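Local coordinates for protein VP5 (Halorubrum pleomorphic virus 6, PDB 6QGL) that forms the envelope protein of a pleomorphic virus of haloarchaea and probably drives fusion of the viral membrane with that of its host, at residues Asn61-Val66 with Glu231-Val235; Asp109-Thr113 with Met175-Thr179. All blocks are in the same frame, centred on the assembly; numbering follows the deposited sequence.

Contact 1: residues Asn61-Val66 with Glu231-Val235; sequences NQSTMV and EWNAV
Two helical segments pack side by side here. Residues 61-66 are the last of helix 43-66, and residues 231-235 lie near the start of helix 229-257. The segment axes come within 10.5 Å, and their N-to-C directions differ by 32°, so the two segments run in roughly the same direction. Val66 and Glu231 have the nearest CA atoms, 5.9 Å apart. The end of the first helix widens into a pi-type turn at 62-66: Val66 N donates to Asn61 O over 2.9 Å, while the bond from Met65 N to Asn61 O (3.0 Å) is weak.

The apolar part centres on Val66 (chi1 t). Its CG2 lies over one face of the Trp232 indole in a CH-pi contact, 4.3 Å from the centroid of the five-membered ring and 20° off the normal. Trp232 has chi1 near -76° and chi2 near 88°, which bring the ring back to the first helix although its CA-to-CB bond points away. Phe119 and Trp123 of helix 97-140 also meet this ring.

Two methyls make van der Waals contacts with oxygens: Val235 CG2 with Met65 O at 3.3 Å, and Val66 CG1 with Glu231 OE2 at 3.6 Å.

In the polar part, Gln62 (m, m) starts sideways and Glu231 (m, t) points across. Gln62 NE2 donates to Glu231 OE2 over 3.1 Å. Asn61 ND2 sits at the ring edge, 3.5 Å from Trp232 CZ2, and hydrogen-bonds to Thr126 OG1.

This is interior helix-helix packing. Gln62 and Glu231 are partly exposed, whereas Val66 and Trp232 are buried, so the amide-carboxylate bond borders an apolar interior.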
ATOM      1  N   ASN A  61       4.259  -3.683   2.941  1.00 58.22           N
ATOM      2  CA  ASN A  61       5.230  -2.738   2.387  1.00 56.98           C
ATOM      3  C   ASN A  61       4.818  -2.245   0.998  1.00 61.88           C
ATOM      4  O   ASN A  61       5.005  -1.065   0.709  1.00 60.97           O
ATOM      5  CB  ASN A  61       6.645  -3.326   2.388  1.00 54.90           C
ATOM      6  CG  ASN A  61       7.255  -3.523   3.763  1.00 66.86           C
ATOM      7  OD1 ASN A  61       6.761  -3.039   4.789  1.00 54.42           O
ATOM      8  ND2 ASN A  61       8.355  -4.258   3.815  1.00 58.99           N
ATOM      9  N   GLN A  62       4.212  -3.135   0.163  1.00 60.03           N
ATOM     10  CA  GLN A  62       3.709  -2.791  -1.174  1.00 61.19           C
ATOM     11  C   GLN A  62       2.583  -1.758  -1.045  1.00 67.18           C
ATOM     12  O   GLN A  62       2.657  -0.692  -1.649  1.00 66.48           O
ATOM     13  CB  GLN A  62       3.186  -4.031  -1.940  1.00 63.74           C
ATOM     14  CG  GLN A  62       4.228  -5.058  -2.405  1.00 78.83           C
ATOM     15  CD  GLN A  62       5.294  -4.556  -3.354  1.00 98.30           C
ATOM     16  OE1 GLN A  62       5.044  -3.763  -4.269  1.00 95.87           O
ATOM     17  NE2 GLN A  62       6.515  -5.040  -3.166  1.00 87.89           N
ATOM     18  N   SER A  63       1.583  -2.047  -0.195  1.00 65.67           N
ATOM     19  CA  SER A  63       0.432  -1.171   0.028  1.00 66.93           C
ATOM     20  C   SER A  63       0.769   0.197   0.622  1.00 70.20           C
ATOM     21  O   SER A  63       0.065   1.152   0.307  1.00 70.85           O
ATOM     22  CB  SER A  63      -0.623  -1.870   0.875  1.00 72.40           C
ATOM     23  OG  SER A  63      -0.143  -2.186   2.170  1.00 81.98           O
ATOM     24  N   THR A  64       1.820   0.311   1.458  1.00 65.29           N
ATOM     25  CA  THR A  64       2.141   1.600   2.081  1.00 64.40           C
ATOM     26  C   THR A  64       3.287   2.363   1.394  1.00 67.45           C
ATOM     27  O   THR A  64       3.020   3.390   0.777  1.00 67.45           O
ATOM     28  CB  THR A  64       2.383   1.455   3.595  1.00 71.18           C
ATOM     29  OG1 THR A  64       3.502   0.599   3.816  1.00 69.06           O
ATOM     30  CG2 THR A  64       1.160   0.926   4.339  1.00 70.92           C
ATOM     31  N   MET A  65       4.529   1.850   1.449  1.00 63.09           N
ATOM     32  CA  MET A  65       5.715   2.552   0.941  1.00 62.26           C
ATOM     33  C   MET A  65       6.105   2.274  -0.512  1.00 67.92           C
ATOM     34  O   MET A  65       6.240   3.211  -1.298  1.00 68.12           O
ATOM     35  CB  MET A  65       6.935   2.279   1.848  1.00 63.50           C
ATOM     36  CG  MET A  65       6.607   2.197   3.327  1.00 66.97           C
ATOM     37  SD  MET A  65       6.316   3.808   4.085  1.00 71.05           S
ATOM     38  CE  MET A  65       5.481   3.326   5.569  1.00 68.34           C
ATOM     39  N   VAL A  66       6.313   0.995  -0.844  1.00 65.30           N
ATOM     40  CA  VAL A  66       6.829   0.463  -2.105  1.00 65.76           C
ATOM     41  C   VAL A  66       5.971   0.773  -3.361  1.00 71.19           C
ATOM     42  O   VAL A  66       6.550   1.176  -4.372  1.00 71.08           O
ATOM     43  CB  VAL A  66       7.087  -1.066  -1.950  1.00 69.93           C
ATOM     44  CG1 VAL A  66       7.590  -1.693  -3.244  1.00 70.61           C
ATOM     45  CG2 VAL A  66       8.062  -1.353  -0.804  1.00 68.67           C
ATOM     46  N   GLU A 231      13.111  -1.465  -5.473  1.00 54.45           N
ATOM     47  CA  GLU A 231      11.791  -1.008  -5.029  1.00 53.93           C
ATOM     48  C   GLU A 231      11.905   0.093  -3.961  1.00 57.44           C
ATOM     49  O   GLU A 231      11.281   1.152  -4.099  1.00 57.27           O
ATOM     50  CB  GLU A 231      10.936  -2.193  -4.531  1.00 55.28           C
ATOM     51  CG  GLU A 231      10.330  -3.029  -5.652  1.00 66.47           C
ATOM     52  CD  GLU A 231       9.464  -4.224  -5.280  1.00 87.06           C
ATOM     53  OE1 GLU A 231       8.800  -4.766  -6.192  1.00 81.93           O
ATOM     54  OE2 GLU A 231       9.464  -4.644  -4.099  1.00 80.67           O
ATOM     55  N   TRP A 232      12.715  -0.154  -2.913  1.00 53.65           N
ATOM     56  CA  TRP A 232      12.938   0.776  -1.802  1.00 52.73           C
ATOM     57  C   TRP A 232      13.672   2.052  -2.215  1.00 56.58           C
ATOM     58  O   TRP A 232      13.315   3.135  -1.750  1.00 55.96           O
ATOM     59  CB  TRP A 232      13.665   0.075  -0.647  1.00 51.03           C
ATOM     60  CG  TRP A 232      12.775  -0.834   0.144  1.00 51.80           C
ATOM     61  CD1 TRP A 232      12.517  -2.150  -0.102  1.00 55.10           C
ATOM     62  CD2 TRP A 232      11.994  -0.480   1.291  1.00 51.18           C
ATOM     63  NE1 TRP A 232      11.637  -2.644   0.832  1.00 54.36           N
ATOM     64  CE2 TRP A 232      11.303  -1.642   1.704  1.00 55.42           C
ATOM     65  CE3 TRP A 232      11.829   0.706   2.027  1.00 52.24           C
ATOM     66  CZ2 TRP A 232      10.452  -1.655   2.815  1.00 54.63           C
ATOM     67  CZ3 TRP A 232      10.974   0.697   3.117  1.00 53.68           C
ATOM     68  CH2 TRP A 232      10.300  -0.475   3.504  1.00 54.58           C
ATOM     69  N   ASN A 233      14.691   1.924  -3.087  1.00 53.44           N
ATOM     70  CA  ASN A 233      15.476   3.054  -3.588  1.00 53.33           C
ATOM     71  C   ASN A 233      14.671   3.942  -4.524  1.00 56.97           C
ATOM     72  O   ASN A 233      14.927   5.144  -4.571  1.00 56.65           O
ATOM     73  CB  ASN A 233      16.764   2.585  -4.261  1.00 54.18           C
ATOM     74  CG  ASN A 233      17.709   3.697  -4.641  1.00 74.01           C
ATOM     75  OD1 ASN A 233      17.989   3.923  -5.824  1.00 69.29           O
ATOM     76  ND2 ASN A 233      18.221   4.412  -3.648  1.00 65.09           N
ATOM     77  N   ALA A 234      13.703   3.356  -5.263  1.00 53.73           N
ATOM     78  CA  ALA A 234      12.827   4.088  -6.180  1.00 53.99           C
ATOM     79  C   ALA A 234      12.046   5.155  -5.414  1.00 57.29           C
ATOM     80  O   ALA A 234      12.031   6.313  -5.830  1.00 57.10           O
ATOM     81  CB  ALA A 234      11.873   3.132  -6.879  1.00 55.52           C
ATOM     82  N   VAL A 235      11.466   4.774  -4.260  1.00 53.33           N
ATOM     83  CA  VAL A 235      10.704   5.668  -3.380  1.00 52.69           C
ATOM     84  C   VAL A 235      11.656   6.698  -2.756  1.00 56.40           C
ATOM     85  O   VAL A 235      11.307   7.878  -2.675  1.00 56.00           O
ATOM     86  CB  VAL A 235       9.891   4.885  -2.306  1.00 56.25           C
ATOM     87  CG1 VAL A 235       8.959   5.817  -1.531  1.00 55.90           C
ATOM     88  CG2 VAL A 235       9.097   3.744  -2.933  1.00 56.78           C
TER

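Contact 2: residues Asp109-Thr113 with Met175-Thr179; sequences DSYET and MPDGT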
ATOM      1  N   ASP A 109      10.968  21.149   6.842  1.00 55.89           N
ATOM      2  CA  ASP A 109      11.811  20.318   7.711  1.00 55.64           C
ATOM      3  C   ASP A 109      11.002  19.353   8.561  1.00 59.18           C
ATOM      4  O   ASP A 109      11.316  18.169   8.571  1.00 58.37           O
ATOM      5  CB  ASP A 109      12.735  21.177   8.597  1.00 58.62           C
ATOM      6  CG  ASP A 109      13.853  21.897   7.870  1.00 67.27           C
ATOM      7  OD1 ASP A 109      14.122  21.561   6.727  1.00 67.24           O
ATOM      8  OD2 ASP A 109      14.464  22.785   8.465  1.00 72.78           O
ATOM      9  N   SER A 110       9.944  19.845   9.233  1.00 56.20           N
ATOM     10  CA  SER A 110       9.072  19.017  10.063  1.00 56.44           C
ATOM     11  C   SER A 110       8.282  18.019   9.218  1.00 58.74           C
ATOM     12  O   SER A 110       8.105  16.882   9.650  1.00 58.66           O
ATOM     13  CB  SER A 110       8.123  19.880  10.881  1.00 61.97           C
ATOM     14  OG  SER A 110       7.253  20.598  10.027  1.00 73.77           O
ATOM     15  N   TYR A 111       7.829  18.429   8.016  1.00 53.85           N
ATOM     16  CA  TYR A 111       7.062  17.566   7.121  1.00 52.67           C
ATOM     17  C   TYR A 111       7.926  16.455   6.536  1.00 55.27           C
ATOM     18  O   TYR A 111       7.516  15.296   6.576  1.00 54.96           O
ATOM     19  CB  TYR A 111       6.319  18.386   6.049  1.00 53.56           C
ATOM     20  CG  TYR A 111       5.427  17.602   5.103  1.00 54.65           C
ATOM     21  CD1 TYR A 111       4.607  16.569   5.567  1.00 56.85           C
ATOM     22  CD2 TYR A 111       5.547  17.753   3.728  1.00 54.77           C
ATOM     23  CE1 TYR A 111       3.843  15.798   4.692  1.00 56.91           C
ATOM     24  CE2 TYR A 111       4.799  16.976   2.840  1.00 55.52           C
ATOM     25  CZ  TYR A 111       3.931  16.012   3.328  1.00 62.36           C
ATOM     26  OH  TYR A 111       3.196  15.235   2.466  1.00 62.74           O
ATOM     27  N   GLU A 112       9.132  16.800   6.038  1.00 50.82           N
ATOM     28  CA  GLU A 112      10.091  15.851   5.465  1.00 49.64           C
ATOM     29  C   GLU A 112      10.547  14.836   6.509  1.00 53.68           C
ATOM     30  O   GLU A 112      10.634  13.653   6.184  1.00 53.10           O
ATOM     31  CB  GLU A 112      11.294  16.578   4.845  1.00 50.62           C
ATOM     32  CG  GLU A 112      12.245  15.659   4.083  1.00 58.69           C
ATOM     33  CD  GLU A 112      13.367  16.317   3.304  1.00 75.67           C
ATOM     34  OE1 GLU A 112      13.290  17.544   3.075  1.00 64.84           O
ATOM     35  OE2 GLU A 112      14.322  15.604   2.914  1.00 69.54           O
ATOM     36  N   THR A 113      10.817  15.294   7.755  1.00 50.74           N
ATOM     37  CA  THR A 113      11.244  14.436   8.861  1.00 50.94           C
ATOM     38  C   THR A 113      10.192  13.364   9.117  1.00 55.54           C
ATOM     39  O   THR A 113      10.548  12.200   9.205  1.00 54.66           O
ATOM     40  CB  THR A 113      11.601  15.263  10.109  1.00 57.93           C
ATOM     41  OG1 THR A 113      12.630  16.189   9.764  1.00 56.91           O
ATOM     42  CG2 THR A 113      12.085  14.403  11.274  1.00 55.34           C
ATOM     43  N   MET A 175      18.264  14.221   9.745  1.00 57.04           N
ATOM     44  CA  MET A 175      16.909  14.686   9.467  1.00 55.97           C
ATOM     45  C   MET A 175      16.902  16.209   9.305  1.00 60.62           C
ATOM     46  O   MET A 175      17.682  16.887   9.981  1.00 61.44           O
ATOM     47  CB  MET A 175      15.911  14.203  10.540  1.00 58.56           C
ATOM     48  CG  MET A 175      15.581  12.714  10.443  1.00 61.22           C
ATOM     49  SD  MET A 175      14.874  12.219   8.844  1.00 63.76           S
ATOM     50  CE  MET A 175      14.686  10.485   9.095  1.00 60.04           C
ATOM     51  N   PRO A 176      16.077  16.766   8.386  1.00 56.71           N
ATOM     52  CA  PRO A 176      16.094  18.223   8.162  1.00 57.05           C
ATOM     53  C   PRO A 176      15.784  19.101   9.371  1.00 62.29           C
ATOM     54  O   PRO A 176      16.153  20.271   9.354  1.00 62.53           O
ATOM     55  CB  PRO A 176      15.058  18.428   7.059  1.00 57.90           C
ATOM     56  CG  PRO A 176      14.908  17.114   6.413  1.00 61.33           C
ATOM     57  CD  PRO A 176      15.123  16.099   7.478  1.00 57.12           C
ATOM     58  N   ASP A 177      15.129  18.554  10.416  1.00 59.41           N
ATOM     59  CA  ASP A 177      14.790  19.323  11.617  1.00 60.61           C
ATOM     60  C   ASP A 177      15.959  19.428  12.624  1.00 65.52           C
ATOM     61  O   ASP A 177      15.778  19.951  13.726  1.00 66.72           O
ATOM     62  CB  ASP A 177      13.503  18.781  12.269  1.00 62.62           C
ATOM     63  CG  ASP A 177      13.592  17.377  12.836  1.00 72.33           C
ATOM     64  OD1 ASP A 177      14.560  16.658  12.502  1.00 71.29           O
ATOM     65  OD2 ASP A 177      12.683  16.991  13.598  1.00 80.35           O
ATOM     66  N   GLY A 178      17.140  18.960  12.216  1.00 61.35           N
ATOM     67  CA  GLY A 178      18.354  19.002  13.026  1.00 62.51           C
ATOM     68  C   GLY A 178      18.618  17.772  13.867  1.00 66.72           C
ATOM     69  O   GLY A 178      19.686  17.668  14.477  1.00 67.93           O
ATOM     70  N   THR A 179      17.654  16.832  13.910  1.00 62.03           N
ATOM     71  CA  THR A 179      17.761  15.591  14.683  1.00 61.93           C
ATOM     72  C   THR A 179      18.417  14.475  13.866  1.00 64.36           C
ATOM     73  O   THR A 179      18.478  14.559  12.637  1.00 62.60           O
ATOM     74  CB  THR A 179      16.381  15.138  15.214  1.00 69.08           C
ATOM     75  OG1 THR A 179      15.542  14.747  14.128  1.00 66.44           O
ATOM     76  CG2 THR A 179      15.695  16.188  16.083  1.00 68.95           C
TER
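Residues 109-113 are one turn of a continuous helix, with Thr113 N bonded to Asp109 O at 3.0 Å. Residues 175-179 form the tight connection of a beta hairpin, a type I turn plus G1 bulge (3:5 hairpin). The type I turn runs from Met175 to Gly178, closed by Gly178 N to Met175 O at 3.1 Å. Met175 N also bonds to Thr179 O at 2.9 Å. Gly178 has a positive phi of 92°, where a side chain would jam against the preceding carbonyl.

The turn meets the helix by van der Waals packing, mainly through Pro176. Pro176 CD lies 3.4 Å from Thr113 OG1, and Pro176 CG lies 3.6 Å from Glu112 CD. Pro176 CB is 3.3 Å from Asp109 OD1. Thr113 OG1 is held on its own helix by a 2.7 Å bond to Asp109 O. Thr113 CG2 packs 3.9 Å from Met175 CB. Within the turn, Asp177 OD1 accepts a 2.7 Å bond from Thr179 OG1.

Asp109 and Glu112 both form salt bridges with Arg247 of helix 229-257, and Glu112 also pairs with Arg116. The tip of hairpin 166-174/180-189 rests on helix 97-140, with helix 229-257 alongside.

The two contacts have centres about 21 Å apart, and their nearest atoms are about 10 Å apart, so they do not touch. The centre of contact 1 lies about 8 Å, and that of contact 2 about 24 Å, from the centre of the chain. Both segments of contact 2 fall between the two segments of contact 1 along the chain: the order is 61-66, 109-113, 175-179, 231-235. Helices 97-140 and 229-257 take part at both places. Each supplies a segment to one contact and neighbouring side chains to the other. Within the N-terminal envelope-protein region, contact 1 packs helix 43-66 on helix 229-257, and contact 2 seats the hairpin tip on helix 97-140.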